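Local coordinates for protein glycerol dehydrogenase (Bacillus coagulans, PDB 6CSJ) that probably oxidises glycerol and related polyols with NAD as cofactor, and in this engineered double mutant has acquired D-lactate dehydrogenase activity, at residues M152-I157 against H224-A229; D171-Y176 against E294-F299. The protein carries 2 engineered substitutions. All coordinates share one frame; numbering follows the deposited sequence.

Interaction 1: M152-I157 against H224-A229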
ATOM      1  N   MET A 152      -7.041  -7.697   9.417  1.00 21.55           N
ATOM      2  CA  MET A 152      -6.142  -6.768  10.104  1.00 22.30           C
ATOM      3  C   MET A 152      -6.191  -7.007  11.622  1.00 23.26           C
ATOM      4  O   MET A 152      -7.154  -6.620  12.299  1.00 20.60           O
ATOM      5  CB  MET A 152      -6.521  -5.306   9.792  1.00 22.50           C
ATOM      6  CG  MET A 152      -6.648  -4.955   8.318  1.00 22.23           C
ATOM      7  SD  MET A 152      -5.209  -5.344   7.302  1.00 21.93           S
ATOM      8  CE  MET A 152      -4.061  -4.041   7.749  1.00 20.64           C
ATOM      9  N   ASP A 153      -5.155  -7.662  12.144  1.00 22.39           N
ATOM     10  CA  ASP A 153      -4.999  -7.865  13.583  1.00 24.93           C
ATOM     11  C   ASP A 153      -4.309  -6.629  14.126  1.00 23.09           C
ATOM     12  O   ASP A 153      -3.087  -6.489  14.021  1.00 25.17           O
ATOM     13  CB  ASP A 153      -4.178  -9.128  13.874  1.00 31.51           C
ATOM     14  CG  ASP A 153      -4.231  -9.554  15.344  1.00 33.14           C
ATOM     15  OD1 ASP A 153      -4.158  -8.690  16.248  1.00 37.13           O
ATOM     16  OD2 ASP A 153      -4.350 -10.772  15.584  1.00 39.02           O
ATOM     17  N   THR A 154      -5.100  -5.724  14.692  1.00 20.72           N
ATOM     18  CA  THR A 154      -4.597  -4.414  15.095  1.00 18.91           C
ATOM     19  C   THR A 154      -3.613  -4.496  16.258  1.00 20.48           C
ATOM     20  O   THR A 154      -2.741  -3.638  16.385  1.00 18.81           O
ATOM     21  CB  THR A 154      -5.750  -3.463  15.437  1.00 18.47           C
ATOM     22  OG1 THR A 154      -6.569  -4.036  16.451  1.00 20.83           O
ATOM     23  CG2 THR A 154      -6.591  -3.229  14.208  1.00 21.92           C
ATOM     24  N   LYS A 155      -3.739  -5.535  17.086  1.00 23.92           N
ATOM     25  CA  LYS A 155      -2.806  -5.774  18.181  1.00 28.11           C
ATOM     26  C   LYS A 155      -1.433  -6.150  17.646  1.00 26.44           C
ATOM     27  O   LYS A 155      -0.429  -5.606  18.081  1.00 31.20           O
ATOM     28  CB  LYS A 155      -3.330  -6.882  19.103  1.00 36.74           C
ATOM     29  CG  LYS A 155      -2.560  -7.040  20.403  1.00 42.50           C
ATOM     30  CD  LYS A 155      -2.806  -8.410  21.041  1.00 44.55           C
ATOM     31  CE  LYS A 155      -2.265  -8.454  22.455  1.00 45.64           C
ATOM     32  NZ  LYS A 155      -2.932  -9.519  23.254  1.00 46.69           N
ATOM     33  N   VAL A 156      -1.389  -7.077  16.693  1.00 28.96           N
ATOM     34  CA  VAL A 156      -0.128  -7.442  16.044  1.00 27.93           C
ATOM     35  C   VAL A 156       0.458  -6.240  15.299  1.00 28.67           C
ATOM     36  O   VAL A 156       1.650  -5.968  15.435  1.00 29.45           O
ATOM     37  CB  VAL A 156      -0.293  -8.653  15.100  1.00 31.18           C
ATOM     38  CG1 VAL A 156       0.971  -8.885  14.271  1.00 33.91           C
ATOM     39  CG2 VAL A 156      -0.651  -9.898  15.903  1.00 28.87           C
ATOM     40  N   ILE A 157      -0.382  -5.515  14.558  1.00 24.73           N
ATOM     41  CA  ILE A 157       0.064  -4.358  13.762  1.00 24.47           C
ATOM     42  C   ILE A 157       0.672  -3.245  14.619  1.00 23.35           C
ATOM     43  O   ILE A 157       1.682  -2.641  14.231  1.00 20.69           O
ATOM     44  CB  ILE A 157      -1.076  -3.797  12.872  1.00 22.78           C
ATOM     45  CG1 ILE A 157      -1.419  -4.805  11.766  1.00 21.84           C
ATOM     46  CG2 ILE A 157      -0.709  -2.445  12.249  1.00 21.01           C
ATOM     47  CD1 ILE A 157      -2.813  -4.650  11.215  1.00 24.09           C
ATOM     48  N   HIS A 224       3.303   1.539  20.888  1.00 20.96           N
ATOM     49  CA  HIS A 224       2.758   0.252  20.495  1.00 20.29           C
ATOM     50  C   HIS A 224       1.389  -0.055  21.100  1.00 21.11           C
ATOM     51  O   HIS A 224       1.085  -1.196  21.412  1.00 18.54           O
ATOM     52  CB  HIS A 224       3.792  -0.858  20.755  1.00 20.97           C
ATOM     53  CG  HIS A 224       5.126  -0.571  20.139  1.00 22.41           C
ATOM     54  ND1 HIS A 224       5.334  -0.580  18.774  1.00 24.09           N
ATOM     55  CD2 HIS A 224       6.305  -0.204  20.695  1.00 23.43           C
ATOM     56  CE1 HIS A 224       6.587  -0.249  18.514  1.00 26.48           C
ATOM     57  NE2 HIS A 224       7.202  -0.026  19.665  1.00 25.75           N
ATOM     58  N   LEU A 225       0.555   0.976  21.208  1.00 19.70           N
ATOM     59  CA  LEU A 225      -0.772   0.869  21.804  1.00 20.44           C
ATOM     60  C   LEU A 225      -1.853   1.088  20.760  1.00 19.66           C
ATOM     61  O   LEU A 225      -1.658   1.827  19.804  1.00 22.90           O
ATOM     62  CB  LEU A 225      -0.930   1.912  22.909  1.00 21.39           C
ATOM     63  CG  LEU A 225       0.154   1.894  23.990  1.00 24.73           C
ATOM     64  CD1 LEU A 225       0.115   3.169  24.830  1.00 26.29           C
ATOM     65  CD2 LEU A 225       0.044   0.639  24.863  1.00 22.54           C
ATOM     66  N   VAL A 226      -2.995   0.442  20.972  1.00 21.58           N
ATOM     67  CA  VAL A 226      -4.142   0.535  20.079  1.00 21.33           C
ATOM     68  C   VAL A 226      -5.239   1.374  20.720  1.00 22.30           C
ATOM     69  O   VAL A 226      -5.821   0.971  21.732  1.00 23.02           O
ATOM     70  CB  VAL A 226      -4.718  -0.856  19.765  1.00 22.38           C
ATOM     71  CG1 VAL A 226      -5.903  -0.742  18.791  1.00 23.86           C
ATOM     72  CG2 VAL A 226      -3.621  -1.774  19.223  1.00 22.09           C
ATOM     73  N   THR A 227      -5.503   2.539  20.131  1.00 22.67           N
ATOM     74  CA  THR A 227      -6.699   3.337  20.419  1.00 19.69           C
ATOM     75  C   THR A 227      -7.619   3.309  19.199  1.00 20.13           C
ATOM     76  O   THR A 227      -7.224   2.851  18.129  1.00 21.53           O
ATOM     77  CB  THR A 227      -6.338   4.793  20.719  1.00 18.43           C
ATOM     78  OG1 THR A 227      -5.756   5.391  19.552  1.00 23.75           O
ATOM     79  CG2 THR A 227      -5.351   4.887  21.890  1.00 19.08           C
ATOM     80  N   GLU A 228      -8.828   3.843  19.345  1.00 19.66           N
ATOM     81  CA  GLU A 228      -9.761   3.947  18.221  1.00 18.90           C
ATOM     82  C   GLU A 228      -9.217   4.817  17.059  1.00 19.93           C
ATOM     83  O   GLU A 228      -9.594   4.620  15.899  1.00 17.99           O
ATOM     84  CB  GLU A 228     -11.123   4.438  18.721  1.00 20.89           C
ATOM     85  CG  GLU A 228     -12.188   4.713  17.663  1.00 26.00           C
ATOM     86  CD  GLU A 228     -12.580   3.498  16.838  1.00 26.74           C
ATOM     87  OE1 GLU A 228     -12.258   2.359  17.205  1.00 31.05           O
ATOM     88  OE2 GLU A 228     -13.231   3.672  15.808  1.00 37.07           O
ATOM     89  N   ALA A 229      -8.320   5.755  17.364  1.00 18.78           N
ATOM     90  CA  ALA A 229      -7.639   6.529  16.330  1.00 20.50           C
ATOM     91  C   ALA A 229      -6.758   5.620  15.490  1.00 20.41           C
ATOM     92  O   ALA A 229      -6.711   5.758  14.269  1.00 24.60           O
ATOM     93  CB  ALA A 229      -6.811   7.648  16.936  1.00 18.30           C
TER
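V226 lays its CG2 methyl against the backbone of T154, 3.5 Å from T154 O. The same methyl lies 4.2 Å from K155 CA, at the start of the helix. The other branch of V226, CG1, stands anti to the backbone N (chi1 -178°) and lies 4.1 Å from T154 OG1. The two side chains cross at about a right angle, and the touch is van der Waals contact. T154 is buried, while V226 is partly exposed and closes over it from the loop. The hydroxyl of T154 has its polar partner in the helix that follows the loop: OG1 is hydrogen-bonded to OE2 of E231. V226 also packs on E231, so the valine and the glutamate both contact this threonine.

D153 sets the backbone on the T154 side. It is the N-cap of helix 154-158. Its OD1 takes a bond from V156 N at 3.2 Å, nearly straight at 168° but from above the carboxylate plane. A weak bond from K155 N reaches the same oxygen. D16 N and L18 N also bind this carboxylate, which fixes its rotation. On the other side, H224 has positive phi and ends helix 197-221 in a Schellman motif. T227 is the N-cap of helix 228-248. The contact thus joins the turn from strand 149-153 of the parallel, Rossmann-like sheet into helix 154-158 to a linker between two helices of the helical domain.

Interaction 2: D171-Y176 against E294-F299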
ATOM      1  N   ASP A 171       1.238   7.073   2.062  1.00 23.29           N
ATOM      2  CA  ASP A 171       0.618   6.340   0.958  1.00 23.94           C
ATOM      3  C   ASP A 171      -0.873   6.688   0.832  1.00 22.79           C
ATOM      4  O   ASP A 171      -1.355   6.977  -0.260  1.00 19.25           O
ATOM      5  CB  ASP A 171       0.807   4.824   1.168  1.00 31.50           C
ATOM      6  CG  ASP A 171       0.906   4.036  -0.133  1.00 35.77           C
ATOM      7  OD1 ASP A 171       1.476   4.577  -1.116  1.00 44.01           O
ATOM      8  OD2 ASP A 171       0.449   2.870  -0.169  1.00 32.05           O
ATOM      9  N   ALA A 172      -1.581   6.687   1.963  1.00 22.30           N
ATOM     10  CA  ALA A 172      -3.012   7.052   2.017  1.00 23.26           C
ATOM     11  C   ALA A 172      -3.314   8.508   1.614  1.00 20.95           C
ATOM     12  O   ALA A 172      -4.387   8.803   1.080  1.00 18.19           O
ATOM     13  CB  ALA A 172      -3.564   6.776   3.408  1.00 24.74           C
ATOM     14  N   LEU A 173      -2.356   9.395   1.867  1.00 21.28           N
ATOM     15  CA  LEU A 173      -2.497  10.826   1.596  1.00 22.17           C
ATOM     16  C   LEU A 173      -2.716  11.138   0.111  1.00 21.98           C
ATOM     17  O   LEU A 173      -3.464  12.055  -0.227  1.00 21.30           O
ATOM     18  CB  LEU A 173      -1.253  11.559   2.107  1.00 22.35           C
ATOM     19  CG  LEU A 173      -1.355  13.038   2.432  1.00 26.85           C
ATOM     20  CD1 LEU A 173      -2.438  13.311   3.475  1.00 26.23           C
ATOM     21  CD2 LEU A 173       0.010  13.528   2.921  1.00 28.41           C
ATOM     22  N   ALA A 174      -2.082  10.359  -0.767  1.00 19.83           N
ATOM     23  CA  ALA A 174      -2.211  10.545  -2.207  1.00 19.28           C
ATOM     24  C   ALA A 174      -3.573  10.172  -2.770  1.00 18.98           C
ATOM     25  O   ALA A 174      -3.962  10.699  -3.813  1.00 16.69           O
ATOM     26  CB  ALA A 174      -1.147   9.737  -2.931  1.00 21.87           C
ATOM     27  N   THR A 175      -4.299   9.283  -2.092  1.00 18.37           N
ATOM     28  CA  THR A 175      -5.446   8.604  -2.700  1.00 18.89           C
ATOM     29  C   THR A 175      -6.534   9.520  -3.242  1.00 18.74           C
ATOM     30  O   THR A 175      -6.968   9.334  -4.376  1.00 17.64           O
ATOM     31  CB  THR A 175      -6.088   7.594  -1.731  1.00 21.37           C
ATOM     32  OG1 THR A 175      -5.083   6.705  -1.221  1.00 21.01           O
ATOM     33  CG2 THR A 175      -7.190   6.788  -2.444  1.00 20.99           C
ATOM     34  N   TYR A 176      -6.979  10.491  -2.444  1.00 18.40           N
ATOM     35  CA  TYR A 176      -8.028  11.418  -2.888  1.00 19.24           C
ATOM     36  C   TYR A 176      -7.596  12.268  -4.089  1.00 20.27           C
ATOM     37  O   TYR A 176      -8.364  12.438  -5.040  1.00 21.21           O
ATOM     38  CB  TYR A 176      -8.479  12.345  -1.752  1.00 19.62           C
ATOM     39  CG  TYR A 176      -9.518  13.358  -2.207  1.00 21.16           C
ATOM     40  CD1 TYR A 176     -10.723  12.936  -2.776  1.00 20.59           C
ATOM     41  CD2 TYR A 176      -9.287  14.735  -2.103  1.00 21.56           C
ATOM     42  CE1 TYR A 176     -11.668  13.847  -3.204  1.00 18.98           C
ATOM     43  CE2 TYR A 176     -10.235  15.655  -2.533  1.00 20.94           C
ATOM     44  CZ  TYR A 176     -11.422  15.199  -3.079  1.00 20.51           C
ATOM     45  OH  TYR A 176     -12.364  16.097  -3.510  1.00 24.20           O
ATOM     46  N   GLU A 294      -0.984  23.890   2.158  1.00 25.01           N
ATOM     47  CA  GLU A 294      -0.643  24.137   3.564  1.00 24.83           C
ATOM     48  C   GLU A 294      -1.209  23.052   4.482  1.00 22.58           C
ATOM     49  O   GLU A 294      -0.516  22.627   5.405  1.00 24.33           O
ATOM     50  CB  GLU A 294      -1.108  25.524   4.021  1.00 25.39           C
ATOM     51  CG  GLU A 294      -0.226  26.649   3.519  1.00 32.05           C
ATOM     52  CD  GLU A 294      -0.742  28.043   3.837  1.00 33.21           C
ATOM     53  OE1 GLU A 294      -1.577  28.195   4.755  1.00 33.77           O
ATOM     54  OE2 GLU A 294      -0.290  28.992   3.168  1.00 34.23           O
ATOM     55  N   GLU A 295      -2.441  22.610   4.230  1.00 18.83           N
ATOM     56  CA  GLU A 295      -3.038  21.533   5.019  1.00 21.32           C
ATOM     57  C   GLU A 295      -2.236  20.219   4.895  1.00 23.01           C
ATOM     58  O   GLU A 295      -2.015  19.542   5.898  1.00 25.87           O
ATOM     59  CB  GLU A 295      -4.508  21.322   4.638  1.00 18.87           C
ATOM     60  CG  GLU A 295      -5.201  20.222   5.422  1.00 21.09           C
ATOM     61  CD  GLU A 295      -6.696  20.195   5.222  1.00 24.63           C
ATOM     62  OE1 GLU A 295      -7.401  20.921   5.959  1.00 44.20           O
ATOM     63  OE2 GLU A 295      -7.179  19.445   4.345  1.00 22.27           O
ATOM     64  N   VAL A 296      -1.784  19.886   3.682  1.00 19.84           N
ATOM     65  CA  VAL A 296      -0.969  18.687   3.449  1.00 19.66           C
ATOM     66  C   VAL A 296       0.418  18.798   4.086  1.00 20.96           C
ATOM     67  O   VAL A 296       0.870  17.866   4.758  1.00 19.71           O
ATOM     68  CB  VAL A 296      -0.832  18.368   1.931  1.00 18.81           C
ATOM     69  CG1 VAL A 296       0.221  17.293   1.674  1.00 17.69           C
ATOM     70  CG2 VAL A 296      -2.182  17.922   1.379  1.00 19.30           C
ATOM     71  N   VAL A 297       1.096  19.919   3.868  1.00 22.27           N
ATOM     72  CA  VAL A 297       2.450  20.095   4.396  1.00 24.90           C
ATOM     73  C   VAL A 297       2.411  20.086   5.926  1.00 27.37           C
ATOM     74  O   VAL A 297       3.271  19.481   6.566  1.00 26.10           O
ATOM     75  CB  VAL A 297       3.116  21.388   3.881  1.00 24.55           C
ATOM     76  CG1 VAL A 297       4.473  21.616   4.550  1.00 23.46           C
ATOM     77  CG2 VAL A 297       3.283  21.330   2.360  1.00 28.76           C
ATOM     78  N   SER A 298       1.394  20.747   6.491  1.00 29.50           N
ATOM     79  CA  SER A 298       1.197  20.820   7.938  1.00 30.42           C
ATOM     80  C   SER A 298       0.975  19.430   8.548  1.00 31.52           C
ATOM     81  O   SER A 298       1.619  19.064   9.540  1.00 27.71           O
ATOM     82  CB  SER A 298       0.017  21.732   8.271  1.00 32.12           C
ATOM     83  OG  SER A 298      -0.199  21.810   9.672  1.00 43.97           O
ATOM     84  N   PHE A 299       0.067  18.665   7.953  1.00 26.70           N
ATOM     85  CA  PHE A 299      -0.150  17.293   8.372  1.00 22.54           C
ATOM     86  C   PHE A 299       1.142  16.465   8.319  1.00 22.34           C
ATOM     87  O   PHE A 299       1.453  15.746   9.274  1.00 19.28           O
ATOM     88  CB  PHE A 299      -1.233  16.601   7.539  1.00 20.50           C
ATOM     89  CG  PHE A 299      -1.304  15.132   7.787  1.00 19.58           C
ATOM     90  CD1 PHE A 299      -1.817  14.663   8.985  1.00 21.41           C
ATOM     91  CD2 PHE A 299      -0.783  14.221   6.869  1.00 19.96           C
ATOM     92  CE1 PHE A 299      -1.850  13.297   9.254  1.00 25.49           C
ATOM     93  CE2 PHE A 299      -0.814  12.857   7.129  1.00 20.24           C
ATOM     94  CZ  PHE A 299      -1.351  12.393   8.318  1.00 23.16           C
TER
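L173 holds its CG anti to the backbone N (chi1 -157°), and this extends the side chain toward helix 290-303. V296 CG1 and the F299 ring are also anti to their own backbone N, with chi1 169° and 170°. They point back at the leucine. L173 CD2 meets V296 CG1 at 4.0 Å and also comes within 4.1 Å of F299 CD2, so it sits between the two partners. L173 CD1 lies 3.9 Å from F299 CD2 and reaches the same side of the ring at CE2. It approaches the ring obliquely. The leucine and phenylalanine side chains slide past each other in opposite directions.

V296 and F299 are three residues apart, so both face L173 from one side of their helix. Helix 197-221 adds Y207 beside V296 and I211 beside F299. With an alanine here in place of L173, V296 CG1 and the CD2-CE2 side of the F299 ring would probably lose their leucine partner, and a gap would open between the helices.

All three touching residues are buried, and their meeting groups are hydrocarbon. The contact therefore has no directional bond to set its geometry. Its hold is likely to rest on shape and on the exclusion of water from the helical core.

How the interactions relate
From the N terminus, the chain leaves strand 149-153 and enters helix 154-158, which holds one side of interaction 1. Helix 162-173 follows, and its end with the start of helix 175-185 forms the first side of interaction 2. Helix 197-221 then leads to the linker at 224-229, where interaction 1 closes its loop with 66 residues between its segments. Interaction 2 closes later, at helix 290-303, with 117 residues between. The segments alternate, so the two loops cross. Their centres are 22 Å apart and they do not touch. Interaction 1 ties the parallel sheet to the helical part; interaction 2 joins helices within that part.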